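Local coordinates for ferrichrome-binding protein (Bacillus subtilis subsp. subtilis, PDB 3G9Q) that binds iron(3+)-hydroxamate complexes such as ferrichrome and hands them to the membrane permease of the FhuCBGD ABC transporter for iron import, at residues K202-A207 / S228-N233. Residues are numbered along the deposited sequence; the frame is centred on the assembly and turned at random.
Sequences KLPDFA and SSIWKN
Leu203 and Pro204, on the weakly bonded single turn of helix at about 203-206, face Ile230 and Trp231 on the short helix of 228-233, with the CA atoms of Leu203 and Trp231 7.4 Å apart and those of Pro204 and Ile230 7.7 Å apart. At this spacing aliphatic side chains can bridge the two backbones, and the contact is wholly apolar. Ile230 suits its place because its longer branch carries a terminal methyl, CD1, far enough to reach both partners: this one atom lies 3.4 Å from Leu203 CB and 3.3 Å from Pro204 CD. The side chains of Pro204 and Ile230 cross at about a right angle, the ring offering CG and CD to the methyl; proline also suits the first turn of a helix, where its missing N-H costs no bond. With chi1 at -151°, roughly opposite the backbone N, Leu203 CG lies beside the carbonyl carbon, and one branch of the forked end, CD2, is carried to the indole of Trp231, meeting it in the ring plane at the CE3 edge, 3.6 Å away, while CB is left to Ile230.

Both helices belong to the mixed-sheet lobe of this class of binding protein, in which two α/β lobes are joined by a long helix. The helix of 202-207 follows strand 195-198 and leads into strand 210-215, and the large indole can span the distance from its own helix to Ile211 and Ala213 of that latter strand. Leu203 also touches Ile198 and Leu234, which extend the buried apolar patch, whereas Pro204 lies at its solvent-exposed margin. Ser228, small and polar, suits the N-cap of the second helix: its OG accepts a weak bond from Trp231 N (3.5 Å) and hydrogen-bonds Val225 O.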
ATOM      1  N   LYS A 202      23.785  -2.153  12.720  1.00 55.31           N
ATOM      2  CA  LYS A 202      23.796  -3.011  11.548  1.00 60.95           C
ATOM      3  C   LYS A 202      23.222  -2.351  10.298  1.00 63.08           C
ATOM      4  O   LYS A 202      23.043  -2.999   9.262  1.00 63.36           O
ATOM      5  CB  LYS A 202      23.040  -4.299  11.854  1.00 62.25           C
ATOM      6  CG  LYS A 202      23.882  -5.324  12.574  1.00 67.08           C
ATOM      7  CD  LYS A 202      23.083  -6.581  12.872  1.00 80.74           C
ATOM      8  CE  LYS A 202      22.166  -6.386  14.078  1.00 90.17           C
ATOM      9  NZ  LYS A 202      22.960  -6.159  15.336  1.00 92.31           N
ATOM     10  N   LEU A 203      22.946  -1.055  10.403  1.00 56.49           N
ATOM     11  CA  LEU A 203      22.397  -0.293   9.296  1.00 44.45           C
ATOM     12  C   LEU A 203      23.313  -0.343   8.066  1.00 43.16           C
ATOM     13  O   LEU A 203      22.859  -0.646   6.966  1.00 42.22           O
ATOM     14  CB  LEU A 203      22.154   1.150   9.733  1.00 39.22           C
ATOM     15  CG  LEU A 203      21.022   1.874   9.011  1.00 45.78           C
ATOM     16  CD1 LEU A 203      19.731   1.115   9.242  1.00 54.59           C
ATOM     17  CD2 LEU A 203      20.899   3.298   9.525  1.00 46.48           C
ATOM     18  N   PRO A 204      24.613  -0.055   8.229  1.00 41.30           N
ATOM     19  CA  PRO A 204      25.517  -0.097   7.076  1.00 46.39           C
ATOM     20  C   PRO A 204      25.610  -1.486   6.454  1.00 45.45           C
ATOM     21  O   PRO A 204      26.130  -1.640   5.356  1.00 51.97           O
ATOM     22  CB  PRO A 204      26.859   0.328   7.666  1.00 44.47           C
ATOM     23  CG  PRO A 204      26.461   1.209   8.802  1.00 50.03           C
ATOM     24  CD  PRO A 204      25.319   0.450   9.413  1.00 38.49           C
ATOM     25  N   ASP A 205      25.114  -2.495   7.158  1.00 40.22           N
ATOM     26  CA  ASP A 205      25.171  -3.857   6.655  1.00 39.92           C
ATOM     27  C   ASP A 205      24.003  -4.184   5.738  1.00 47.19           C
ATOM     28  O   ASP A 205      24.065  -5.123   4.943  1.00 48.23           O
ATOM     29  CB  ASP A 205      25.211  -4.844   7.822  1.00 48.10           C
ATOM     30  CG  ASP A 205      26.380  -4.594   8.757  1.00 58.78           C
ATOM     31  OD1 ASP A 205      26.442  -5.254   9.823  1.00 70.55           O
ATOM     32  OD2 ASP A 205      27.236  -3.739   8.425  1.00 60.50           O
ATOM     33  N   PHE A 206      22.934  -3.407   5.847  1.00 45.94           N
ATOM     34  CA  PHE A 206      21.746  -3.620   5.026  1.00 44.16           C
ATOM     35  C   PHE A 206      21.613  -2.574   3.936  1.00 45.01           C
ATOM     36  O   PHE A 206      21.253  -2.891   2.807  1.00 46.61           O
ATOM     37  CB  PHE A 206      20.501  -3.558   5.900  1.00 45.59           C
ATOM     38  CG  PHE A 206      20.206  -4.828   6.618  1.00 46.58           C
ATOM     39  CD1 PHE A 206      19.588  -5.888   5.947  1.00 46.31           C
ATOM     40  CD2 PHE A 206      20.506  -4.960   7.973  1.00 44.95           C
ATOM     41  CE1 PHE A 206      19.262  -7.064   6.612  1.00 48.49           C
ATOM     42  CE2 PHE A 206      20.187  -6.132   8.653  1.00 48.77           C
ATOM     43  CZ  PHE A 206      19.558  -7.193   7.967  1.00 51.00           C
ATOM     44  N   ALA A 207      21.894  -1.325   4.304  1.00 50.72           N
ATOM     45  CA  ALA A 207      21.799  -0.178   3.414  1.00 35.86           C
ATOM     46  C   ALA A 207      22.280  -0.419   1.994  1.00 42.20           C
ATOM     47  O   ALA A 207      23.422  -0.827   1.758  1.00 41.59           O
ATOM     48  CB  ALA A 207      22.544   0.989   4.016  1.00 44.34           C
ATOM     49  N   SER A 228      21.333  10.324  13.495  1.00 75.72           N
ATOM     50  CA  SER A 228      22.531   9.603  13.890  1.00 75.51           C
ATOM     51  C   SER A 228      23.614   9.817  12.842  1.00 74.57           C
ATOM     52  O   SER A 228      23.334  10.015  11.656  1.00 69.46           O
ATOM     53  CB  SER A 228      22.244   8.105  14.099  1.00 71.76           C
ATOM     54  OG  SER A 228      21.817   7.458  12.916  1.00 64.91           O
ATOM     55  N   SER A 229      24.853   9.815  13.309  1.00 77.72           N
ATOM     56  CA  SER A 229      26.005  10.021  12.453  1.00 74.15           C
ATOM     57  C   SER A 229      26.204   8.834  11.527  1.00 69.20           C
ATOM     58  O   SER A 229      26.781   8.967  10.451  1.00 67.85           O
ATOM     59  CB  SER A 229      27.250  10.227  13.320  1.00 74.34           C
ATOM     60  OG  SER A 229      27.423   9.153  14.235  1.00 67.79           O
ATOM     61  N   ILE A 230      25.712   7.676  11.958  1.00 67.07           N
ATOM     62  CA  ILE A 230      25.844   6.448  11.187  1.00 67.75           C
ATOM     63  C   ILE A 230      24.915   6.413   9.960  1.00 72.55           C
ATOM     64  O   ILE A 230      25.248   5.808   8.934  1.00 73.98           O
ATOM     65  CB  ILE A 230      25.624   5.207  12.103  1.00 69.01           C
ATOM     66  CG1 ILE A 230      24.372   4.444  11.693  1.00 74.02           C
ATOM     67  CG2 ILE A 230      25.560   5.636  13.565  1.00 52.65           C
ATOM     68  CD1 ILE A 230      24.593   3.429  10.584  1.00 70.10           C
ATOM     69  N   TRP A 231      23.758   7.066  10.059  1.00 71.20           N
ATOM     70  CA  TRP A 231      22.819   7.123   8.943  1.00 57.59           C
ATOM     71  C   TRP A 231      23.270   8.173   7.944  1.00 60.16           C
ATOM     72  O   TRP A 231      23.248   7.938   6.739  1.00 62.19           O
ATOM     73  CB  TRP A 231      21.409   7.467   9.432  1.00 51.67           C
ATOM     74  CG  TRP A 231      20.510   7.972   8.339  1.00 50.28           C
ATOM     75  CD1 TRP A 231      20.335   9.270   7.954  1.00 47.44           C
ATOM     76  CD2 TRP A 231      19.717   7.181   7.447  1.00 59.01           C
ATOM     77  NE1 TRP A 231      19.484   9.338   6.877  1.00 40.36           N
ATOM     78  CE2 TRP A 231      19.091   8.071   6.545  1.00 54.16           C
ATOM     79  CE3 TRP A 231      19.474   5.804   7.321  1.00 63.61           C
ATOM     80  CZ2 TRP A 231      18.238   7.628   5.529  1.00 55.60           C
ATOM     81  CZ3 TRP A 231      18.624   5.365   6.308  1.00 49.02           C
ATOM     82  CH2 TRP A 231      18.019   6.275   5.428  1.00 50.61           C
ATOM     83  N   LYS A 232      23.672   9.334   8.447  1.00 56.55           N
ATOM     84  CA  LYS A 232      24.116  10.409   7.580  1.00 57.65           C
ATOM     85  C   LYS A 232      25.346   9.990   6.786  1.00 61.10           C
ATOM     86  O   LYS A 232      25.576  10.453   5.672  1.00 64.59           O
ATOM     87  CB  LYS A 232      24.402  11.660   8.414  1.00 58.65           C
ATOM     88  CG  LYS A 232      23.139  12.217   9.070  1.00 68.41           C
ATOM     89  CD  LYS A 232      23.293  13.656   9.583  1.00 70.09           C
ATOM     90  CE  LYS A 232      24.050  13.723  10.900  1.00 75.72           C
ATOM     91  NZ  LYS A 232      24.159  15.124  11.390  1.00 77.81           N
ATOM     92  N   ASN A 233      26.117   9.084   7.360  1.00 60.94           N
ATOM     93  CA  ASN A 233      27.327   8.604   6.728  1.00 62.72           C
ATOM     94  C   ASN A 233      27.118   7.493   5.687  1.00 68.54           C
ATOM     95  O   ASN A 233      28.038   7.172   4.925  1.00 69.01           O
ATOM     96  CB  ASN A 233      28.281   8.135   7.814  1.00 65.49           C
ATOM     97  CG  ASN A 233      29.546   7.562   7.257  1.00 69.51           C
ATOM     98  OD1 ASN A 233      30.184   8.160   6.384  1.00 74.42           O
ATOM     99  ND2 ASN A 233      29.932   6.402   7.762  1.00 64.24           N
TER